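Local coordinates for tail fiber protein (Pseudomonas aeruginosa, PDB 6CL6) that probably recognises the target-cell surface as the trimeric receptor-binding tail fibre of the R2 pyocin, a contractile injection system, at residues G302-P307 / A312-P317; T343-R346 / T352-I355; S104-A107 / R112-L115. All blocks are in the same frame, centred on the assembly; numbering follows the deposited sequence.

In the fold
Contacts 1 and 2 share the fibre's C-terminal region and touch one another, because 312-315 and 352-355 lie side by side in a three-stranded sheet. Contact 1 holds that sheet against the neighbouring five-stranded one mainly by apolar side chains, with no hydrogen bond across. Contact 2, the more buried, works within the sheet through backbone hydrogen bonds, with an aromatic-aliphatic cluster on one face and an arginine on the other. Contact 3 stands apart, its centre about 171 Å from that of contact 1. There, in an irregular and partly exposed loop, serine-tryptophan packing and waters replace regular sheet pairing. Contacts 2 and 3 both also reach the second subunit.

Contact 1. Residues G302-P307 / A312-P317; sequences GQVTCP and ASITFP
The carbonyl O of Thr-305 is met by the methyl of Ala-312, whose CB rests 3.5 Å from it, and no hydrogen bond links the two segments. Ala-312 and Ile-314 are the side chains turned toward 302-307, while their backbones pair with Ile-355 and Ala-353 of the adjacent strand. A small methyl suits a place where the CA atoms of Cys-306 and Ala-312 are 5.1 Å apart, against 6.9 Å for the CA atoms of Val-304 and Ile-314. Ala-312 CB also lies 3.8 Å from Val-304 CG2 and 3.9 Å from Cys-306 SG, while Pro-307 CD borders it more loosely.

Farther along, Val-304 and Ile-314 point at each other and cross at about a right angle. Ile-314 CG2 does all the close touching: it comes within 3.6 Å of Val-304 CB and sits almost as near to both valine methyls, so that the fork of the valine straddles it. With chi1 at 66°, Val-304 places CG2 opposite its own N, where this methyl can bridge Ile-314 and Ala-312. Two beta-branched residues suit this place, since they present broad apolar surfaces close to the backbone. Ile-314 also packs on Ile-355 and on Trp-367 of strand 363-371, the neighbour of 302-306 in its sheet.

Strands 302-306 and 312-315 run nearly antiparallel, at 160°, with axes 7.1 Å apart at their closest, yet they belong to different sheets. The connection between them carries Asp-309, a calcium ligand. Consecutive strands that face each other through their side chains instead of pairing by backbone form a beta-arch, here joining the two sheets of a beta-sandwich, consistent with the H-type lectin clan of this C-terminal domain.

Contact 2. Residues T343-R346 / T352-I355; sequences TGFR and TAVI
A beta hairpin brings 343-346 and 352-355 together at one margin of the three-stranded sheet, in the lectin-like C-terminal domain. Arg-346 and Val-354 form its hydrogen-bonded antiparallel pair: Val-354 N gives a short bond of 2.7 Å to Arg-346 O, almost in line with the carbonyl, and Arg-346 N returns one of 3.0 Å to Val-354 O, in the carbonyl plane. The next pair, Phe-345 with Ile-355, is non-hydrogen-bonded, and there the strands are stitched by a CA-H...O contact of 3.3 Å from Ile-355 CA to Gly-344 O. Phe-345 O accepts a hydrogen bond from Asn-330 of the second subunit, linking this edge strand to it.

The two pairs put their side chains on opposite faces. On the inner one, Phe-345 has CG anti to its N (chi1 178°), and its ring extends toward the partner strand. Ile-355 CD1 approaches ring atom CD2 of Phe-345 to 3.4 Å, a tight fit, and Ala-353 CB lies 3.6 Å from CZ of the same ring. A large ring can thus touch two smaller residues at once, and the cluster continues onto Ala-369, Leu-365 and Trp-367 of the opposing sheet.

On the other face, Arg-346 combines an apolar stem with a polar tip, as suits a partly exposed site. NH2 makes a salt bridge with Asp-311. NH1 donates to a water at 2.9 Å, and that water donates in turn to Val-354 O, giving this carbonyl a second donor besides Arg-346 N. A chi1 of 84° sets CG between N and the carbonyl carbon; an extended run to NE and a turn at chi4 of -87° then bring the guanidinium across Val-354, whose CG1 sits 3.5 Å above one face, displaced toward the rim and nearest to NH1.

Contact 3. Residues S104-A107 / R112-L115; sequences SYAA and REWL
Glu-113 runs its side chain alongside residues 105-106. CB starts 3.8 Å from the carbonyl O of Tyr-105; CG then passes Ala-106 CB, and at the tip OE2 stays 3.9 Å from that same methyl. The other carboxylate oxygen, OE1, receives a weak bond from a water that also donates to Tyr-105 O. A long, charged residue is at home in this exposed spot, where its stem packs and its end is hydrated. A second water links the backbones, donating to Tyr-105 O at 2.7 Å and to Glu-113 O at 3.0 Å.

The segments lie at the end of strand 99-104 and in the loop that leads on to 118-119, its neighbour in an antiparallel sheet, and the chain folds back on itself with one backbone bridge, Ser-104 with Trp-114. Tyr-105, whose CB points away from 112-115, meets Tyr-93 of the second subunit.

Ser-104 is small enough for its CB to come close over the indole face: CB stands 3.5 Å from the centroid of the six-membered ring of Trp-114, only 11° off the normal, a CH-pi contact. Trp-114 NE1 is held by Asn-51 O, and Arg-102 makes a cation-pi contact with the ring, which together would restrict the indole's rotation. With chi1 at 173°, the serine hydroxyl swings away from its own N toward 112-113, where OG accepts a weak, bent hydrogen bond of 3.2 Å from Glu-113 N. OG also presses on Arg-112 CB at 3.2 Å, beside an extended arginine whose NE bonds to Gly-84 O and whose NH1 reaches the carbonyls of Asn-51 and Ala-53.

Contact 1. Residues G302-P307 / A312-P317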
loop_
_atom_site.group_PDB
_atom_site.type_symbol
_atom_site.label_atom_id
_atom_site.label_comp_id
_atom_site.label_asym_id
_atom_site.label_seq_id
_atom_site.Cartn_x
_atom_site.Cartn_y
_atom_site.Cartn_z
ATOM N N GLY A 302 86.871 -42.282 4.708
ATOM C CA GLY A 302 87.250 -43.091 5.846
ATOM C C GLY A 302 88.761 -43.235 5.875
ATOM O O GLY A 302 89.482 -42.561 5.135
ATOM N N GLN A 303 89.224 -44.106 6.761
ATOM C CA GLN A 303 90.650 -44.414 6.863
ATOM C C GLN A 303 90.808 -45.918 7.019
ATOM O O GLN A 303 89.884 -46.609 7.442
ATOM C CB GLN A 303 91.326 -43.704 8.035
ATOM C CG GLN A 303 91.087 -42.212 8.118
ATOM C CD GLN A 303 89.742 -41.871 8.765
ATOM O OE1 GLN A 303 89.338 -42.503 9.751
ATOM N NE2 GLN A 303 89.037 -40.873 8.209
ATOM N N VAL A 304 91.998 -46.426 6.681
ATOM C CA VAL A 304 92.234 -47.863 6.733
ATOM C C VAL A 304 93.717 -48.100 6.967
ATOM O O VAL A 304 94.559 -47.376 6.442
ATOM C CB VAL A 304 91.727 -48.553 5.443
ATOM C CG1 VAL A 304 92.519 -48.119 4.235
ATOM C CG2 VAL A 304 91.736 -50.058 5.589
ATOM N N THR A 305 94.030 -49.115 7.772
ATOM C CA THR A 305 95.422 -49.551 7.963
ATOM C C THR A 305 95.755 -50.573 6.890
ATOM O O THR A 305 95.065 -51.598 6.759
ATOM C CB THR A 305 95.634 -50.138 9.355
ATOM O OG1 THR A 305 95.390 -49.127 10.343
ATOM C CG2 THR A 305 97.095 -50.635 9.513
ATOM N N CYS A 306 96.786 -50.281 6.111
ATOM C CA CYS A 306 97.252 -51.157 5.046
ATOM C C CYS A 306 98.578 -51.816 5.451
ATOM O O CYS A 306 99.392 -51.206 6.163
ATOM C CB CYS A 306 97.475 -50.384 3.729
ATOM S SG CYS A 306 96.052 -49.608 3.049
ATOM N N PRO A 307 98.832 -53.041 5.016
ATOM C CA PRO A 307 100.152 -53.644 5.244
ATOM C C PRO A 307 101.164 -53.042 4.279
ATOM O O PRO A 307 100.816 -52.389 3.297
ATOM C CB PRO A 307 99.942 -55.131 4.956
ATOM C CG PRO A 307 98.516 -55.271 4.388
ATOM C CD PRO A 307 98.056 -53.846 4.070
ATOM N N ALA A 312 94.513 -53.360 1.395
ATOM C CA ALA A 312 93.521 -53.540 2.447
ATOM C C ALA A 312 92.167 -53.196 1.861
ATOM O O ALA A 312 92.043 -52.256 1.058
ATOM C CB ALA A 312 93.800 -52.675 3.684
ATOM N N SER A 313 91.145 -53.936 2.291
ATOM C CA SER A 313 89.781 -53.712 1.846
ATOM C C SER A 313 89.089 -52.697 2.739
ATOM O O SER A 313 89.349 -52.622 3.940
ATOM C CB SER A 313 88.999 -55.028 1.871
ATOM O OG SER A 313 89.511 -55.930 0.912
ATOM N N ILE A 314 88.210 -51.892 2.139
ATOM C CA ILE A 314 87.401 -50.966 2.916
ATOM C C ILE A 314 85.934 -51.255 2.636
ATOM O O ILE A 314 85.565 -51.793 1.587
ATOM C CB ILE A 314 87.704 -49.474 2.630
ATOM C CG1 ILE A 314 87.470 -49.147 1.154
ATOM C CG2 ILE A 314 89.138 -49.124 3.062
ATOM C CD1 ILE A 314 87.392 -47.627 0.846
ATOM N N THR A 315 85.104 -50.879 3.591
ATOM C CA THR A 315 83.650 -50.924 3.451
ATOM C C THR A 315 83.117 -49.512 3.589
ATOM O O THR A 315 83.441 -48.804 4.562
ATOM C CB THR A 315 83.012 -51.845 4.502
ATOM O OG1 THR A 315 83.529 -53.170 4.345
ATOM C CG2 THR A 315 81.490 -51.873 4.334
ATOM N N PHE A 316 82.313 -49.093 2.607
ATOM C CA PHE A 316 81.807 -47.737 2.591
ATOM C C PHE A 316 80.849 -47.517 3.758
ATOM O O PHE A 316 80.069 -48.414 4.092
ATOM C CB PHE A 316 81.081 -47.465 1.279
ATOM C CG PHE A 316 81.948 -47.607 0.064
ATOM C CD1 PHE A 316 83.208 -47.037 0.012
ATOM C CD2 PHE A 316 81.505 -48.326 -1.027
ATOM C CE1 PHE A 316 83.990 -47.166 -1.118
ATOM C CE2 PHE A 316 82.288 -48.461 -2.148
ATOM C CZ PHE A 316 83.523 -47.875 -2.205
ATOM N N PRO A 317 80.862 -46.325 4.369
ATOM C CA PRO A 317 79.901 -46.038 5.453
ATOM C C PRO A 317 78.460 -46.390 5.119
ATOM O O PRO A 317 77.756 -46.947 5.980
ATOM C CB PRO A 317 80.095 -44.533 5.681
ATOM C CG PRO A 317 81.547 -44.295 5.339
ATOM C CD PRO A 317 81.857 -45.235 4.201
#

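Contact 2. Residues T343-R346 / T352-I355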
loop_
_atom_site.group_PDB
_atom_site.type_symbol
_atom_site.label_atom_id
_atom_site.label_comp_id
_atom_site.label_asym_id
_atom_site.label_seq_id
_atom_site.Cartn_x
_atom_site.Cartn_y
_atom_site.Cartn_z
ATOM N N THR A 343 99.783 -44.808 -3.749
ATOM C CA THR A 343 98.485 -45.253 -3.293
ATOM C C THR A 343 97.669 -45.743 -4.472
ATOM O O THR A 343 97.956 -45.437 -5.635
ATOM C CB THR A 343 97.728 -44.103 -2.596
ATOM O OG1 THR A 343 97.519 -43.050 -3.537
ATOM C CG2 THR A 343 98.510 -43.578 -1.430
ATOM N N GLY A 344 96.607 -46.476 -4.162
ATOM C CA GLY A 344 95.672 -46.889 -5.184
ATOM C C GLY A 344 94.284 -47.076 -4.606
ATOM O O GLY A 344 94.115 -47.492 -3.446
ATOM N N PHE A 345 93.284 -46.759 -5.422
ATOM C CA PHE A 345 91.886 -47.030 -5.113
ATOM C C PHE A 345 91.318 -47.793 -6.300
ATOM O O PHE A 345 91.401 -47.320 -7.441
ATOM C CB PHE A 345 91.132 -45.732 -4.868
ATOM C CG PHE A 345 89.663 -45.916 -4.575
ATOM C CD1 PHE A 345 88.756 -46.148 -5.592
ATOM C CD2 PHE A 345 89.199 -45.821 -3.276
ATOM C CE1 PHE A 345 87.413 -46.298 -5.320
ATOM C CE2 PHE A 345 87.843 -45.957 -2.995
ATOM C CZ PHE A 345 86.953 -46.214 -4.023
ATOM N N ARG A 346 90.779 -48.980 -6.048
ATOM C CA ARG A 346 90.326 -49.818 -7.145
ATOM C C ARG A 346 89.334 -50.843 -6.626
ATOM O O ARG A 346 89.126 -50.989 -5.418
ATOM C CB ARG A 346 91.500 -50.511 -7.841
ATOM C CG ARG A 346 91.955 -51.805 -7.168
ATOM C CD ARG A 346 93.221 -52.349 -7.824
ATOM N NE ARG A 346 93.562 -53.697 -7.340
ATOM C CZ ARG A 346 94.293 -53.937 -6.253
ATOM N NH1 ARG A 346 94.761 -52.939 -5.519
ATOM N NH2 ARG A 346 94.556 -55.190 -5.889
ATOM N N THR A 352 82.186 -52.027 -1.180
ATOM C CA THR A 352 83.588 -52.151 -0.794
ATOM C C THR A 352 84.504 -51.604 -1.885
ATOM O O THR A 352 84.088 -51.355 -3.013
ATOM C CB THR A 352 83.985 -53.612 -0.533
ATOM O OG1 THR A 352 83.857 -54.334 -1.765
ATOM C CG2 THR A 352 83.104 -54.241 0.553
ATOM N N ALA A 353 85.781 -51.443 -1.532
ATOM C CA ALA A 353 86.828 -51.131 -2.485
ATOM C C ALA A 353 88.152 -51.613 -1.910
ATOM O O ALA A 353 88.242 -52.041 -0.746
ATOM C CB ALA A 353 86.873 -49.647 -2.799
ATOM N N VAL A 354 89.194 -51.536 -2.743
ATOM C CA VAL A 354 90.522 -52.038 -2.374
ATOM C C VAL A 354 91.506 -50.879 -2.407
ATOM O O VAL A 354 91.618 -50.178 -3.421
ATOM C CB VAL A 354 90.990 -53.167 -3.301
ATOM C CG1 VAL A 354 92.382 -53.668 -2.874
ATOM C CG2 VAL A 354 89.969 -54.321 -3.277
ATOM N N ILE A 355 92.185 -50.668 -1.286
ATOM C CA ILE A 355 93.163 -49.605 -1.124
ATOM C C ILE A 355 94.544 -50.248 -1.171
ATOM O O ILE A 355 94.838 -51.169 -0.395
ATOM C CB ILE A 355 92.953 -48.821 0.176
ATOM C CG1 ILE A 355 91.543 -48.216 0.247
ATOM C CG2 ILE A 355 94.016 -47.735 0.312
ATOM C CD1 ILE A 355 91.157 -47.336 -0.940
HETATM O O HOH W 1 94.056 -50.191 -5.064
#

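Contact 3. Residues S104-A107 / R112-L115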
loop_
_atom_site.group_PDB
_atom_site.type_symbol
_atom_site.label_atom_id
_atom_site.label_comp_id
_atom_site.label_asym_id
_atom_site.label_seq_id
_atom_site.Cartn_x
_atom_site.Cartn_y
_atom_site.Cartn_z
ATOM N N SER A 104 -60.312 30.493 15.032
ATOM C CA SER A 104 -60.488 31.293 16.222
ATOM C C SER A 104 -61.309 30.507 17.254
ATOM O O SER A 104 -62.423 30.056 16.965
ATOM C CB SER A 104 -61.172 32.624 15.930
ATOM O OG SER A 104 -61.465 33.301 17.169
ATOM N N TYR A 105 -60.777 30.397 18.467
ATOM C CA TYR A 105 -61.500 29.775 19.567
ATOM C C TYR A 105 -61.243 30.571 20.830
ATOM O O TYR A 105 -60.092 30.872 21.155
ATOM C CB TYR A 105 -61.091 28.314 19.803
ATOM C CG TYR A 105 -61.659 27.839 21.124
ATOM C CD1 TYR A 105 -62.979 27.402 21.220
ATOM C CD2 TYR A 105 -60.916 27.923 22.294
ATOM C CE1 TYR A 105 -63.511 27.011 22.426
ATOM C CE2 TYR A 105 -61.462 27.554 23.524
ATOM C CZ TYR A 105 -62.744 27.105 23.575
ATOM O OH TYR A 105 -63.303 26.725 24.787
ATOM N N ALA A 106 -62.312 30.904 21.546
ATOM C CA ALA A 106 -62.183 31.648 22.794
ATOM C C ALA A 106 -63.353 31.333 23.712
ATOM O O ALA A 106 -64.477 31.047 23.254
ATOM C CB ALA A 106 -62.122 33.155 22.540
ATOM N N ALA A 107 -63.074 31.402 25.026
ATOM C CA ALA A 107 -64.103 31.137 26.024
ATOM C C ALA A 107 -65.296 32.060 25.832
ATOM O O ALA A 107 -66.449 31.636 25.967
ATOM C CB ALA A 107 -63.519 31.285 27.427
ATOM N N ARG A 112 -62.530 37.210 19.717
ATOM C CA ARG A 112 -61.820 36.178 18.971
ATOM C C ARG A 112 -60.330 36.154 19.303
ATOM O O ARG A 112 -59.707 37.171 19.620
ATOM C CB ARG A 112 -62.014 36.408 17.482
ATOM C CG ARG A 112 -63.429 36.095 17.081
ATOM C CD ARG A 112 -63.669 36.290 15.657
ATOM N NE ARG A 112 -64.973 35.747 15.291
ATOM C CZ ARG A 112 -65.628 36.057 14.180
ATOM N NH1 ARG A 112 -65.117 36.905 13.324
ATOM N NH2 ARG A 112 -66.819 35.514 13.952
ATOM N N GLU A 113 -59.774 34.960 19.250
ATOM C CA GLU A 113 -58.341 34.720 19.417
ATOM C C GLU A 113 -57.918 33.853 18.241
ATOM O O GLU A 113 -58.052 32.633 18.295
ATOM C CB GLU A 113 -58.054 34.020 20.741
ATOM C CG GLU A 113 -58.428 34.871 21.958
ATOM C CD GLU A 113 -58.150 34.139 23.265
ATOM O OE1 GLU A 113 -57.224 33.294 23.283
ATOM O OE2 GLU A 113 -58.866 34.383 24.250
ATOM N N TRP A 114 -57.414 34.482 17.179
ATOM C CA TRP A 114 -57.076 33.773 15.954
ATOM C C TRP A 114 -55.724 33.091 16.089
ATOM O O TRP A 114 -54.773 33.675 16.609
ATOM C CB TRP A 114 -57.038 34.733 14.780
ATOM C CG TRP A 114 -58.405 35.223 14.382
ATOM C CD1 TRP A 114 -58.987 36.406 14.740
ATOM C CD2 TRP A 114 -59.337 34.534 13.577
ATOM N NE1 TRP A 114 -60.247 36.477 14.202
ATOM C CE2 TRP A 114 -60.484 35.341 13.478
ATOM C CE3 TRP A 114 -59.332 33.294 12.936
ATOM C CZ2 TRP A 114 -61.597 34.952 12.748
ATOM C CZ3 TRP A 114 -60.440 32.907 12.208
ATOM C CH2 TRP A 114 -61.551 33.736 12.117
ATOM N N LEU A 115 -55.650 31.852 15.654
ATOM C CA LEU A 115 -54.337 31.229 15.533
ATOM C C LEU A 115 -53.734 31.566 14.182
ATOM O O LEU A 115 -54.429 32.032 13.280
ATOM C CB LEU A 115 -54.457 29.749 15.720
ATOM C CG LEU A 115 -55.142 29.248 16.976
ATOM C CD1 LEU A 115 -55.046 27.733 17.048
ATOM C CD2 LEU A 115 -54.543 29.915 18.243
HETATM O O HOH W 2 -57.710 30.253 20.046
HETATM O O HOH W 3 -58.720 30.662 23.530
#